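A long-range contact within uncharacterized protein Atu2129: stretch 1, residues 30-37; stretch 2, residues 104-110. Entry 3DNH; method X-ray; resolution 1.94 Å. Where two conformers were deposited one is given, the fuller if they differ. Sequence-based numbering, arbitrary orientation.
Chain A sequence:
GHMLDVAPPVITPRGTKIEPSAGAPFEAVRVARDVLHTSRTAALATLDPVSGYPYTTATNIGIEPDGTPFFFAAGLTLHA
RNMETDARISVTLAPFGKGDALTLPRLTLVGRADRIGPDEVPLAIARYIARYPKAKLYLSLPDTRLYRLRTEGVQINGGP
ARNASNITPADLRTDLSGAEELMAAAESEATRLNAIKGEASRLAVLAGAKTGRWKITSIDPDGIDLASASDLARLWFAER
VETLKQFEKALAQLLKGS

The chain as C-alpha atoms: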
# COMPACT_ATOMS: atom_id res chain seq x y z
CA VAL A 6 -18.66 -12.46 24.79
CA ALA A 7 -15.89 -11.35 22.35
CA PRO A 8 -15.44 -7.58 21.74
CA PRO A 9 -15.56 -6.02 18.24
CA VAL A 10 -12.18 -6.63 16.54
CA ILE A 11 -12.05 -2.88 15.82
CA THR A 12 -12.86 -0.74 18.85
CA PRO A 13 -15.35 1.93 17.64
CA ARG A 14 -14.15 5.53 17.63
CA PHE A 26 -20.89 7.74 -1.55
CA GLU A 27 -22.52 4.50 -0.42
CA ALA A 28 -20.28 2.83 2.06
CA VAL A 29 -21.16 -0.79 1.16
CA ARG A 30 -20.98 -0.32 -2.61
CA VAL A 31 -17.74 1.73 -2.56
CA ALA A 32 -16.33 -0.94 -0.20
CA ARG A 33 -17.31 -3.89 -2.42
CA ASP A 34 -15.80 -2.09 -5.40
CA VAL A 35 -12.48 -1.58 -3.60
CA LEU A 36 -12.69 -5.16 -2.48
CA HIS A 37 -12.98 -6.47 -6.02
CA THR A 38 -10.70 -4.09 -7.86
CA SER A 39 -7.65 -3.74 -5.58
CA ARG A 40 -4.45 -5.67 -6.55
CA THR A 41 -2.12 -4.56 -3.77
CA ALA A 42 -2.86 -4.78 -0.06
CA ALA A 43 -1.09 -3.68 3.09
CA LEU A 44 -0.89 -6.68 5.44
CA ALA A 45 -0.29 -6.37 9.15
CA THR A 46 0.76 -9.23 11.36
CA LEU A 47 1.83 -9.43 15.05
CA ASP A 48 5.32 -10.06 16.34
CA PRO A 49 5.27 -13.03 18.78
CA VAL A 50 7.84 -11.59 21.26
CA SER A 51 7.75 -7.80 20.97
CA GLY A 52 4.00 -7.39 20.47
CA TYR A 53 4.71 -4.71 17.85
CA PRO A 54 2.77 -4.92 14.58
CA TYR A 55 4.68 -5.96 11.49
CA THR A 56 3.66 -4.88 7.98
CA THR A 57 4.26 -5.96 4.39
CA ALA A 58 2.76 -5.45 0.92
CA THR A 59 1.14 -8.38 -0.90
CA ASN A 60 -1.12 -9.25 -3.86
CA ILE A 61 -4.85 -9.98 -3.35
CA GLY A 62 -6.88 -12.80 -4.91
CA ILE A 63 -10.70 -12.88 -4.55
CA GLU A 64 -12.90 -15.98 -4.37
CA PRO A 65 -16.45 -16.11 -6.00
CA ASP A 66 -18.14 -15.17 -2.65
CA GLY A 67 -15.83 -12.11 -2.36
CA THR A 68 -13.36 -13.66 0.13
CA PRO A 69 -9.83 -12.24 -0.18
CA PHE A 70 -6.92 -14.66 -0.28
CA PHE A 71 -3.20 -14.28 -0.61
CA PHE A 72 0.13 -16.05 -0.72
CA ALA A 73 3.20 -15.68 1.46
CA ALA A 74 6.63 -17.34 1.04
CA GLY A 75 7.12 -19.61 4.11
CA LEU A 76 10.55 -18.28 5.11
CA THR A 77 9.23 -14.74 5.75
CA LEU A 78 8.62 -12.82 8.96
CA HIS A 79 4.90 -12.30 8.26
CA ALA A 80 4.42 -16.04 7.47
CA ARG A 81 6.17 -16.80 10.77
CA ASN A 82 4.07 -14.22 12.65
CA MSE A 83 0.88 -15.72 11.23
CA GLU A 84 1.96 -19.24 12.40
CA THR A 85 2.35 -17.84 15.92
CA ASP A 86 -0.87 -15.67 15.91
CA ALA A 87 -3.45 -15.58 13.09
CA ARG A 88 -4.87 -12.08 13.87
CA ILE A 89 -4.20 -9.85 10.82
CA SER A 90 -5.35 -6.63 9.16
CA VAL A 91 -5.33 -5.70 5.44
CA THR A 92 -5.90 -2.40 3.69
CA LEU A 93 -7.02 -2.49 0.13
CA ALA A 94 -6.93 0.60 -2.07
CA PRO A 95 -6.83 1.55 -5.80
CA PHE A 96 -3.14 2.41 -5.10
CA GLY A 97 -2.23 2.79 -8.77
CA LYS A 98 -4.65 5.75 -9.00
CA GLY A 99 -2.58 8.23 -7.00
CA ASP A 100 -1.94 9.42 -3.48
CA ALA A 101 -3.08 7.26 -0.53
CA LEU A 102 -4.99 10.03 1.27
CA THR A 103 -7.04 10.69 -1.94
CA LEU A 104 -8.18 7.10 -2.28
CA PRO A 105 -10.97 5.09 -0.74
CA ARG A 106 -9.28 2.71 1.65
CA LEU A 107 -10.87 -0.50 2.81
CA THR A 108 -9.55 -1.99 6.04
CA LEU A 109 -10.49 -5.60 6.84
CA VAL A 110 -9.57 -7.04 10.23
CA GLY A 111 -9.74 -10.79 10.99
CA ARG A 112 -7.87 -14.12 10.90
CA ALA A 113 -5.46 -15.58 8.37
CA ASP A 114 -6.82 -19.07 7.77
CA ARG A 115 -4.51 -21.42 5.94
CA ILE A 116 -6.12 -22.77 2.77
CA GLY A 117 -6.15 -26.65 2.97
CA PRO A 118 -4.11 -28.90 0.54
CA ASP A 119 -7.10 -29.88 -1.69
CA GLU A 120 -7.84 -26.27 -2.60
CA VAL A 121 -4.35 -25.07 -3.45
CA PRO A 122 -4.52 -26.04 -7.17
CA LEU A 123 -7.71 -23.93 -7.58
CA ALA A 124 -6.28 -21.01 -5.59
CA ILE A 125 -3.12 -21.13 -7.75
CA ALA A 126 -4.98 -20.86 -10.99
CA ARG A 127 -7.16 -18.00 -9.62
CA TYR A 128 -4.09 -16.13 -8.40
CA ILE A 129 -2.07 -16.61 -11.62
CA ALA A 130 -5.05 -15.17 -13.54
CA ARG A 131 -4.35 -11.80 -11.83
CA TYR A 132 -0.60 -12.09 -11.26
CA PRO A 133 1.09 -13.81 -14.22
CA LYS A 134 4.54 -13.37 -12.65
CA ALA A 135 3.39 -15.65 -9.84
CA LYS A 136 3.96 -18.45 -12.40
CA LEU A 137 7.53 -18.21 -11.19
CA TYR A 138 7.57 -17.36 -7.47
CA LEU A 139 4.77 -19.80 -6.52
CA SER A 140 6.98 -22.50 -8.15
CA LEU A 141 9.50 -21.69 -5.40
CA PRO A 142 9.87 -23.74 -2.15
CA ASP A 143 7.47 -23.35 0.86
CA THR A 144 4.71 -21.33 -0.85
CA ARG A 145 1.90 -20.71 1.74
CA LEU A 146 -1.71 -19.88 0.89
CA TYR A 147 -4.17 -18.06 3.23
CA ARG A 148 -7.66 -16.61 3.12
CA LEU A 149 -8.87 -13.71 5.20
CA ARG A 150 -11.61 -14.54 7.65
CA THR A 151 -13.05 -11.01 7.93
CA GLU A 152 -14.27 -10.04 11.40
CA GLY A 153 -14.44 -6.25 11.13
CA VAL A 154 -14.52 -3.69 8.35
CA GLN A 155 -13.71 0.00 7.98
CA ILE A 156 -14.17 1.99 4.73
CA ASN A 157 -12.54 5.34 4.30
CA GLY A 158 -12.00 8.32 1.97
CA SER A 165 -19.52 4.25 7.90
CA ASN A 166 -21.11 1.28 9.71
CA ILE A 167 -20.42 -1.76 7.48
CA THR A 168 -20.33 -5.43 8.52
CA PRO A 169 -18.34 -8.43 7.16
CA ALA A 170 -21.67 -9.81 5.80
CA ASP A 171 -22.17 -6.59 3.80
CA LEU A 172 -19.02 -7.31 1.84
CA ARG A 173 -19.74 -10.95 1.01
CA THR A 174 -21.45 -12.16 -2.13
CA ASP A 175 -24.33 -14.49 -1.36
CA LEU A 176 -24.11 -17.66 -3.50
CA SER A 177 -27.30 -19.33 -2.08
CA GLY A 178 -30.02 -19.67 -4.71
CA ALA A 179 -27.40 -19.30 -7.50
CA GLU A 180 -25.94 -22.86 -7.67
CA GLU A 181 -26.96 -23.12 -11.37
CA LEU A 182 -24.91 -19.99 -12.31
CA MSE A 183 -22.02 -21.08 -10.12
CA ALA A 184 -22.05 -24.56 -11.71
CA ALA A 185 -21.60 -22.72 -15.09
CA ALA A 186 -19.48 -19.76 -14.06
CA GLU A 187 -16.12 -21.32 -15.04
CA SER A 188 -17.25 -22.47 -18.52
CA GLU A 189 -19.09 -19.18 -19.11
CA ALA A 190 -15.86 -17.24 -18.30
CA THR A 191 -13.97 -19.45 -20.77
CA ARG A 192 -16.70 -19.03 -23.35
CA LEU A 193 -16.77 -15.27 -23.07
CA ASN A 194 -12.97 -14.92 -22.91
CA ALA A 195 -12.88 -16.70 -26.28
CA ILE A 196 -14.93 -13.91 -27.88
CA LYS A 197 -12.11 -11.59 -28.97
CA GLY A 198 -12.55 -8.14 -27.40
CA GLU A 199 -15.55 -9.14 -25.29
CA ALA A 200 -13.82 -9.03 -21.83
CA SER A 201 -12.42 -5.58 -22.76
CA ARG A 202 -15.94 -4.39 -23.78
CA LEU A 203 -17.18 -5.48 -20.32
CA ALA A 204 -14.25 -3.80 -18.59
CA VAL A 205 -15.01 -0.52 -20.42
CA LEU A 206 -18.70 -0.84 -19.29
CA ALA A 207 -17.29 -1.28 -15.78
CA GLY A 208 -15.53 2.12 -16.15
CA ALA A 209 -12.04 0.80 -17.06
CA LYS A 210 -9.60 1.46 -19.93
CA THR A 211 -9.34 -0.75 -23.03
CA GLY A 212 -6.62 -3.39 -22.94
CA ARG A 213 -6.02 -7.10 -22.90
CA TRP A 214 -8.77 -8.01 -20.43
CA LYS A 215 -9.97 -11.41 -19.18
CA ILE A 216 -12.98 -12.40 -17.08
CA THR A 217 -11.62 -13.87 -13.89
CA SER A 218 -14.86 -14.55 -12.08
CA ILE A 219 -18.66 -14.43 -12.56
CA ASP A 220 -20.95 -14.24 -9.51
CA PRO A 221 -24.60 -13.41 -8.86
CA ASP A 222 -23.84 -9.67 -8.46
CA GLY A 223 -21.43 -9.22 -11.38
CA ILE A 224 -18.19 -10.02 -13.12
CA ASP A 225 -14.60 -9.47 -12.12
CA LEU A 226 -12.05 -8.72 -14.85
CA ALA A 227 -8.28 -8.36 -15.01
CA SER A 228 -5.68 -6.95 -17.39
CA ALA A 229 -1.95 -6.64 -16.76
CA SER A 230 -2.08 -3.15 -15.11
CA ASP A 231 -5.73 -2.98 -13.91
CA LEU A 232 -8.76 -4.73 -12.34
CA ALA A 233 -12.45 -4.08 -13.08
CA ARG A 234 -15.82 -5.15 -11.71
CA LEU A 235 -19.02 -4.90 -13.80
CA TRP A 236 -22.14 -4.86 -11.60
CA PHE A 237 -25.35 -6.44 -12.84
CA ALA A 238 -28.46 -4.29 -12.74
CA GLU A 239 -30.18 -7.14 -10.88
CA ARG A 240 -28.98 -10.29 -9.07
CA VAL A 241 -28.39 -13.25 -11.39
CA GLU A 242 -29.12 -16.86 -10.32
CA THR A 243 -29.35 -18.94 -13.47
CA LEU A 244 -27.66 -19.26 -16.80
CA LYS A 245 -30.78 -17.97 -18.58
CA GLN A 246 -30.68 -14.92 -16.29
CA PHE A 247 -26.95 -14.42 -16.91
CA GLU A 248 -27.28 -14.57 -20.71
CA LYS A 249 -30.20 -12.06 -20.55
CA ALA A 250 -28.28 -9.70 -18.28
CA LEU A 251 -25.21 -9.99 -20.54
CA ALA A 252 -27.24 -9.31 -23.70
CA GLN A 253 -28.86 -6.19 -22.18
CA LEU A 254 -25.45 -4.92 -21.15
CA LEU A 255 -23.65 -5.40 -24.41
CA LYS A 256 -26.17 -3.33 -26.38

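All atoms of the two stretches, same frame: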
# COMPACT_ATOMS: atom_id res chain seq x y z
N ARG A 30 -21.29 -0.23 -1.19
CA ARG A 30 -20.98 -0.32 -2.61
C ARG A 30 -19.54 0.13 -2.92
O ARG A 30 -18.78 -0.60 -3.57
CB ARG A 30 -22.04 0.45 -3.42
CG ARG A 30 -21.64 0.71 -4.85
CD ARG A 30 -21.25 -0.55 -5.66
NE ARG A 30 -21.84 -0.40 -6.99
CZ ARG A 30 -21.28 0.25 -8.00
NH1 ARG A 30 -20.06 0.76 -7.91
NH2 ARG A 30 -21.94 0.34 -9.13
N VAL A 31 -19.14 1.29 -2.42
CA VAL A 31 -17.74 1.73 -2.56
C VAL A 31 -16.77 0.68 -1.99
O VAL A 31 -15.72 0.37 -2.59
CB VAL A 31 -17.49 3.12 -1.87
CG1 VAL A 31 -16.02 3.42 -1.78
CG2 VAL A 31 -18.20 4.23 -2.62
N ALA A 32 -17.10 0.13 -0.82
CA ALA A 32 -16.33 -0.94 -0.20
C ALA A 32 -16.20 -2.20 -1.06
O ALA A 32 -15.11 -2.73 -1.19
CB ALA A 32 -16.93 -1.31 1.19
N ARG A 33 -17.30 -2.67 -1.62
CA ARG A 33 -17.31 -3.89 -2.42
C ARG A 33 -16.55 -3.67 -3.72
O ARG A 33 -15.92 -4.59 -4.24
CB ARG A 33 -18.75 -4.39 -2.66
CG ARG A 33 -19.29 -5.14 -1.44
CD ARG A 33 -20.69 -5.70 -1.66
NE ARG A 33 -20.63 -6.93 -2.45
CZ ARG A 33 -21.65 -7.40 -3.13
NH1 ARG A 33 -22.80 -6.75 -3.06
NH2 ARG A 33 -21.54 -8.53 -3.85
N ASP A 34 -16.56 -2.44 -4.21
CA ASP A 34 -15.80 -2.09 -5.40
C ASP A 34 -14.32 -2.10 -5.13
O ASP A 34 -13.56 -2.65 -5.91
CB ASP A 34 -16.21 -0.72 -5.95
CG ASP A 34 -16.02 -0.63 -7.45
OD1 ASP A 34 -16.49 -1.55 -8.17
OD2 ASP A 34 -15.42 0.37 -7.91
N VAL A 35 -13.91 -1.52 -4.01
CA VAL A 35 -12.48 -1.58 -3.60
C VAL A 35 -12.06 -3.01 -3.37
O VAL A 35 -10.92 -3.42 -3.69
CB VAL A 35 -12.23 -0.77 -2.28
CG1 VAL A 35 -10.77 -0.91 -1.83
CG2 VAL A 35 -12.56 0.70 -2.50
N LEU A 36 -12.95 -3.77 -2.74
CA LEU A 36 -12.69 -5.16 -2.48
C LEU A 36 -12.33 -5.92 -3.77
O LEU A 36 -11.34 -6.69 -3.80
CB LEU A 36 -13.86 -5.84 -1.80
CG LEU A 36 -13.79 -7.35 -1.58
CD1 LEU A 36 -12.78 -7.75 -0.53
CD2 LEU A 36 -15.23 -7.79 -1.18
N HIS A 37 -13.11 -5.68 -4.81
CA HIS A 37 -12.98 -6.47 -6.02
C HIS A 37 -11.93 -5.98 -7.01
O HIS A 37 -11.55 -6.71 -7.94
CB HIS A 37 -14.33 -6.64 -6.70
CG HIS A 37 -15.22 -7.67 -6.03
ND1 HIS A 37 -15.31 -8.98 -6.47
CD2 HIS A 37 -16.05 -7.59 -4.96
CE1 HIS A 37 -16.13 -9.66 -5.68
NE2 HIS A 37 -16.60 -8.84 -4.76
N LEU A 104 -7.51 8.30 -1.87
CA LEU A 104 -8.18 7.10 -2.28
C LEU A 104 -9.17 6.59 -1.27
O LEU A 104 -8.98 6.79 -0.11
CB LEU A 104 -7.15 6.00 -2.50
CG LEU A 104 -5.91 6.25 -3.35
CD1 LEU A 104 -5.01 5.09 -3.40
CD2 LEU A 104 -6.30 6.66 -4.70
N PRO A 105 -10.20 5.87 -1.71
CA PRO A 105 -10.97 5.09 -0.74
C PRO A 105 -10.07 3.97 -0.23
O PRO A 105 -9.27 3.43 -0.98
CB PRO A 105 -12.12 4.51 -1.56
CG PRO A 105 -11.60 4.47 -2.95
CD PRO A 105 -10.74 5.72 -3.07
N ARG A 106 -10.16 3.67 1.05
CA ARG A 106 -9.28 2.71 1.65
C ARG A 106 -10.13 1.78 2.49
O ARG A 106 -10.84 2.22 3.40
CB ARG A 106 -8.23 3.39 2.53
CG ARG A 106 -7.05 3.94 1.77
CD ARG A 106 -7.04 5.41 1.73
NE ARG A 106 -6.94 6.00 3.05
CZ ARG A 106 -7.44 7.18 3.38
NH1 ARG A 106 -7.28 7.61 4.62
NH2 ARG A 106 -8.10 7.93 2.48
N LEU A 107 -10.09 0.50 2.13
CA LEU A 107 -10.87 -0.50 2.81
C LEU A 107 -9.99 -1.29 3.76
O LEU A 107 -9.03 -1.93 3.32
CB LEU A 107 -11.60 -1.38 1.79
CG LEU A 107 -12.25 -2.66 2.30
CD1 LEU A 107 -13.54 -2.28 3.06
CD2 LEU A 107 -12.54 -3.59 1.16
N THR A 108 -10.28 -1.19 5.06
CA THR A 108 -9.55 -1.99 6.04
C THR A 108 -10.40 -3.17 6.50
O THR A 108 -11.54 -3.00 6.92
CB THR A 108 -9.07 -1.13 7.25
OG1 THR A 108 -8.20 -0.11 6.77
CG2 THR A 108 -8.30 -1.98 8.24
N LEU A 109 -9.83 -4.38 6.41
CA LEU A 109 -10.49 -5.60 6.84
C LEU A 109 -9.64 -6.25 7.92
O LEU A 109 -8.46 -6.51 7.71
CB LEU A 109 -10.70 -6.57 5.66
CG LEU A 109 -11.33 -6.01 4.36
CD1 LEU A 109 -11.21 -7.04 3.25
CD2 LEU A 109 -12.82 -5.68 4.58
N VAL A 110 -10.25 -6.45 9.09
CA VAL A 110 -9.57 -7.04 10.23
C VAL A 110 -10.13 -8.44 10.46
O VAL A 110 -11.33 -8.62 10.45
CB VAL A 110 -9.71 -6.14 11.47
CG1 VAL A 110 -9.10 -6.79 12.70
CG2 VAL A 110 -9.12 -4.76 11.18

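Residues 30-37 form part of a longer helix, and residues 106-110 belong to a strand that also runs on beyond the stretch. The helix lies across the strand almost at a right angle, with 82° between their N-to-C directions and a closest approach of 8.4 Å between axes. The backbones come nearest at Ala32 and Leu107, whose CA atoms are 6.3 Å apart. No hydrogen bond joins the two stretches. The helix bonds its own backbone, as in the bonds from Val35 N to Val31 O (3.0 Å) and from Leu36 N to Ala32 O (2.9 Å), and the side chains with which it meets stretch 2, those of Val31, Ala32, Val35 and Leu36, are apolar, so the contact is made by van der Waals packing.

Stretch 2 opens with Leu104, which does not reach the helix. Its carbonyl oxygen has a local role: Arg106 NH2 donates a hydrogen bond to Leu104 O at 3.0 Å, with a nearly straight N-H...O angle of 163°.

Pro105 is the first residue to touch the helix. Its CA-to-CB bond points toward stretch 1, and its ring rests against two valines one helical turn apart: Pro105 CB lies 4.1 Å from Val31 CG1, and Pro105 CG lies 3.9 Å from Val35 CG2. A proline ring is compact, apolar and held by its closure to the backbone, so it packs against branched valine methyls with little conformational freedom to lose.

Arg106 begins the strand and turns away from the helix. Its CA-to-CB bond points away, whereas those of Pro105 before the strand and Leu107 within it point toward the helix, and a long charged group is thereby kept out of the apolar contact while its guanidinium bonds back to Leu104.

Leu107 is the centre of the packing, with the largest area covered by the other stretch. It points toward the helix and meets three of its residues. Leu107 CB sits 3.7 Å from Val35 CG1, Leu107 CD1 is 4.0 Å from Ala32 CB, and Leu107 CD2 is 3.9 Å from Leu36 CB. The same CD2 methyl approaches Ala32 O at 3.6 Å, a contact with a carbonyl already engaged by Leu36 N within the helix. At Ala32, where the CA atoms come nearest, the side chain is a single methyl, directed sideways, that still reaches Leu107 CD1, while Val35, directed toward the strand, supplies branched bulk: its CG1 meets Leu107 and its CG2 meets Pro105.

Thr108 again falls on the far side of the alternation, out of reach of the helix, and its OG1 is hydrogen-bonded elsewhere in the structure.

Leu109 returns to the helix-facing side. Its CD1 lies 4.2 Å from Leu36 CD1, a looser leucine-to-leucine contact in which two long, flexible side chains meet through their terminal methyls. Leu36 thus touches both Leu107 and Leu109, linking successive inward-facing positions of the strand. Val110 ends the stretch out of reach, completing a pattern in which Pro105, Leu107 and Leu109 make the contact.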